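Local atomic coordinates of motility protein B (Helicobacter pylori, PDB entry 3S0W), a protein that probably forms, together with MotA, the stator of the flagellar motor and may fasten the torque-generating machinery to the cell wall. Residues R83-V88 with Q129-S134. Residues are numbered along the deposited sequence; the frame is centred on the assembly and turned at random. Where two conformers were deposited one is given.
Sequences RVHINV and QLSFSS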
loop_
_atom_site.group_PDB
_atom_site.type_symbol
_atom_site.label_atom_id
_atom_site.label_comp_id
_atom_site.label_asym_id
_atom_site.label_seq_id
_atom_site.Cartn_x
_atom_site.Cartn_y
_atom_site.Cartn_z
ATOM N N ARG B 83 11.570 -2.316 13.425
ATOM C CA ARG B 83 10.583 -3.171 12.742
ATOM C C ARG B 83 9.585 -2.419 11.853
ATOM O O ARG B 83 8.817 -3.054 11.130
ATOM C CB ARG B 83 9.768 -3.981 13.746
ATOM C CG ARG B 83 10.546 -4.633 14.841
ATOM C CD ARG B 83 10.827 -3.665 15.974
ATOM N NE ARG B 83 10.819 -4.340 17.275
ATOM C CZ ARG B 83 10.373 -5.579 17.480
ATOM N NH1 ARG B 83 9.900 -6.301 16.476
ATOM N NH2 ARG B 83 10.392 -6.095 18.696
ATOM N N VAL B 84 9.576 -1.090 11.936
ATOM C CA VAL B 84 8.525 -0.281 11.323
ATOM C C VAL B 84 8.583 -0.323 9.781
ATOM O O VAL B 84 9.672 -0.286 9.208
ATOM C CB VAL B 84 8.559 1.205 11.882
ATOM C CG1 VAL B 84 9.729 1.991 11.305
ATOM C CG2 VAL B 84 7.246 1.958 11.611
ATOM N N HIS B 85 7.434 -0.474 9.119
ATOM C CA HIS B 85 7.352 -0.225 7.659
ATOM C C HIS B 85 6.513 1.035 7.438
ATOM O O HIS B 85 5.574 1.322 8.191
ATOM C CB HIS B 85 6.806 -1.432 6.833
ATOM C CG HIS B 85 6.733 -1.172 5.345
ATOM N ND1 HIS B 85 7.699 -1.610 4.457
ATOM C CD2 HIS B 85 5.811 -0.511 4.592
ATOM C CE1 HIS B 85 7.385 -1.211 3.235
ATOM N NE2 HIS B 85 6.251 -0.539 3.293
ATOM N N ILE B 86 6.880 1.783 6.408
ATOM C CA ILE B 86 6.254 3.055 6.095
ATOM C C ILE B 86 5.678 2.968 4.705
ATOM O O ILE B 86 6.399 2.717 3.745
ATOM C CB ILE B 86 7.294 4.188 6.123
ATOM C CG1 ILE B 86 7.976 4.254 7.475
ATOM C CG2 ILE B 86 6.693 5.550 5.748
ATOM C CD1 ILE B 86 9.355 3.715 7.395
ATOM N N ASN B 87 4.367 3.156 4.604
ATOM C CA ASN B 87 3.658 3.093 3.322
ATOM C C ASN B 87 3.107 4.465 3.010
ATOM O O ASN B 87 2.286 5.003 3.759
ATOM C CB ASN B 87 2.495 2.105 3.439
ATOM C CG ASN B 87 1.776 1.855 2.107
ATOM O OD1 ASN B 87 2.388 1.578 1.082
ATOM N ND2 ASN B 87 0.467 1.889 2.147
ATOM N N VAL B 88 3.560 5.027 1.907
ATOM C CA VAL B 88 3.097 6.326 1.439
ATOM C C VAL B 88 1.915 6.165 0.448
ATOM O O VAL B 88 2.064 5.603 -0.657
ATOM C CB VAL B 88 4.271 7.091 0.803
ATOM C CG1 VAL B 88 3.816 8.457 0.364
ATOM C CG2 VAL B 88 5.437 7.169 1.802
ATOM N N GLN B 129 12.397 -0.201 3.888
ATOM C CA GLN B 129 11.263 -0.025 4.823
ATOM C C GLN B 129 10.145 0.826 4.199
ATOM O O GLN B 129 9.183 1.165 4.868
ATOM C CB GLN B 129 11.728 0.598 6.162
ATOM C CG GLN B 129 12.695 -0.257 6.983
ATOM C CD GLN B 129 13.359 0.524 8.138
ATOM O OE1 GLN B 129 12.743 0.750 9.189
ATOM N NE2 GLN B 129 14.624 0.927 7.945
ATOM N N LEU B 130 10.294 1.160 2.922
ATOM C CA LEU B 130 9.358 2.014 2.212
ATOM C C LEU B 130 8.636 1.311 1.067
ATOM O O LEU B 130 9.130 0.359 0.461
ATOM C CB LEU B 130 10.085 3.243 1.652
ATOM C CG LEU B 130 10.337 4.361 2.642
ATOM C CD1 LEU B 130 11.325 5.362 2.049
ATOM C CD2 LEU B 130 8.990 5.026 2.970
ATOM N N SER B 131 7.446 1.822 0.789
ATOM C CA SER B 131 6.632 1.403 -0.352
ATOM C C SER B 131 5.646 2.542 -0.553
ATOM O O SER B 131 5.598 3.465 0.244
ATOM C CB SER B 131 5.918 0.100 -0.029
ATOM O OG SER B 131 4.996 0.315 1.019
ATOM N N PHE B 132 4.902 2.504 -1.639
ATOM C CA PHE B 132 3.916 3.553 -1.917
ATOM C C PHE B 132 2.721 2.913 -2.548
ATOM O O PHE B 132 2.845 1.890 -3.204
ATOM C CB PHE B 132 4.495 4.628 -2.827
ATOM C CG PHE B 132 4.865 4.140 -4.209
ATOM C CD1 PHE B 132 3.949 4.236 -5.267
ATOM C CD2 PHE B 132 6.148 3.605 -4.462
ATOM C CE1 PHE B 132 4.287 3.808 -6.537
ATOM C CE2 PHE B 132 6.504 3.172 -5.725
ATOM C CZ PHE B 132 5.577 3.278 -6.772
ATOM N N SER B 133 1.570 3.510 -2.326
ATOM C CA SER B 133 0.293 2.890 -2.649
ATOM C C SER B 133 -0.590 3.911 -3.298
ATOM O O SER B 133 -0.402 5.120 -3.124
ATOM C CB SER B 133 -0.407 2.437 -1.373
ATOM O OG SER B 133 0.335 1.435 -0.737
ATOM N N SER B 134 -1.603 3.426 -3.991
ATOM C CA SER B 134 -2.530 4.320 -4.683
ATOM C C SER B 134 -3.921 3.815 -4.458
ATOM O O SER B 134 -4.188 2.627 -4.611
ATOM C CB SER B 134 -2.216 4.395 -6.183
ATOM O OG SER B 134 -3.294 5.006 -6.919
#
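Ile86 bonds to Gln129, just before strand 130-134, and to Ser131 on it: its N donates to Gln129 O (2.8 Å), while its O accepts a longer, more bent bond from Ser131 N (3.3 Å). Val88 repeats the pattern, taking Ser131 O with its N in an almost straight bond and receiving Ser133 N at its own O (2.7 Å). A side-chain bond joins this set in the conformer of His85 described here, which, with CG anti to the backbone N (chi1 -180°), reaches across to the partner strand and donates from NE2 to Ser131 OG, 2.7 Å away and close to the ring plane. In the same conformer Gln129 O, already bonded to Ile86 N, also lies over one face of the ring. These are the two parallel strands of the beta-alpha-beta unit that runs through helix 105-122 in the periplasmic OmpA-like domain. On the sheet face opposite Asn87 and Ser131, Ile86 CG2 meets Leu130 CD2 at 3.6 Å; Leu130 and Phe132 also pack on helix 105-122. The amide of Gln129 is held by Asn126, to which NE2 donates. Strand 130-134 is outermost within its chain, but residues 132-134 pair antiparallel with the second subunit, and Ser133 OG hydrogen-bonds Ser133 OG of that subunit.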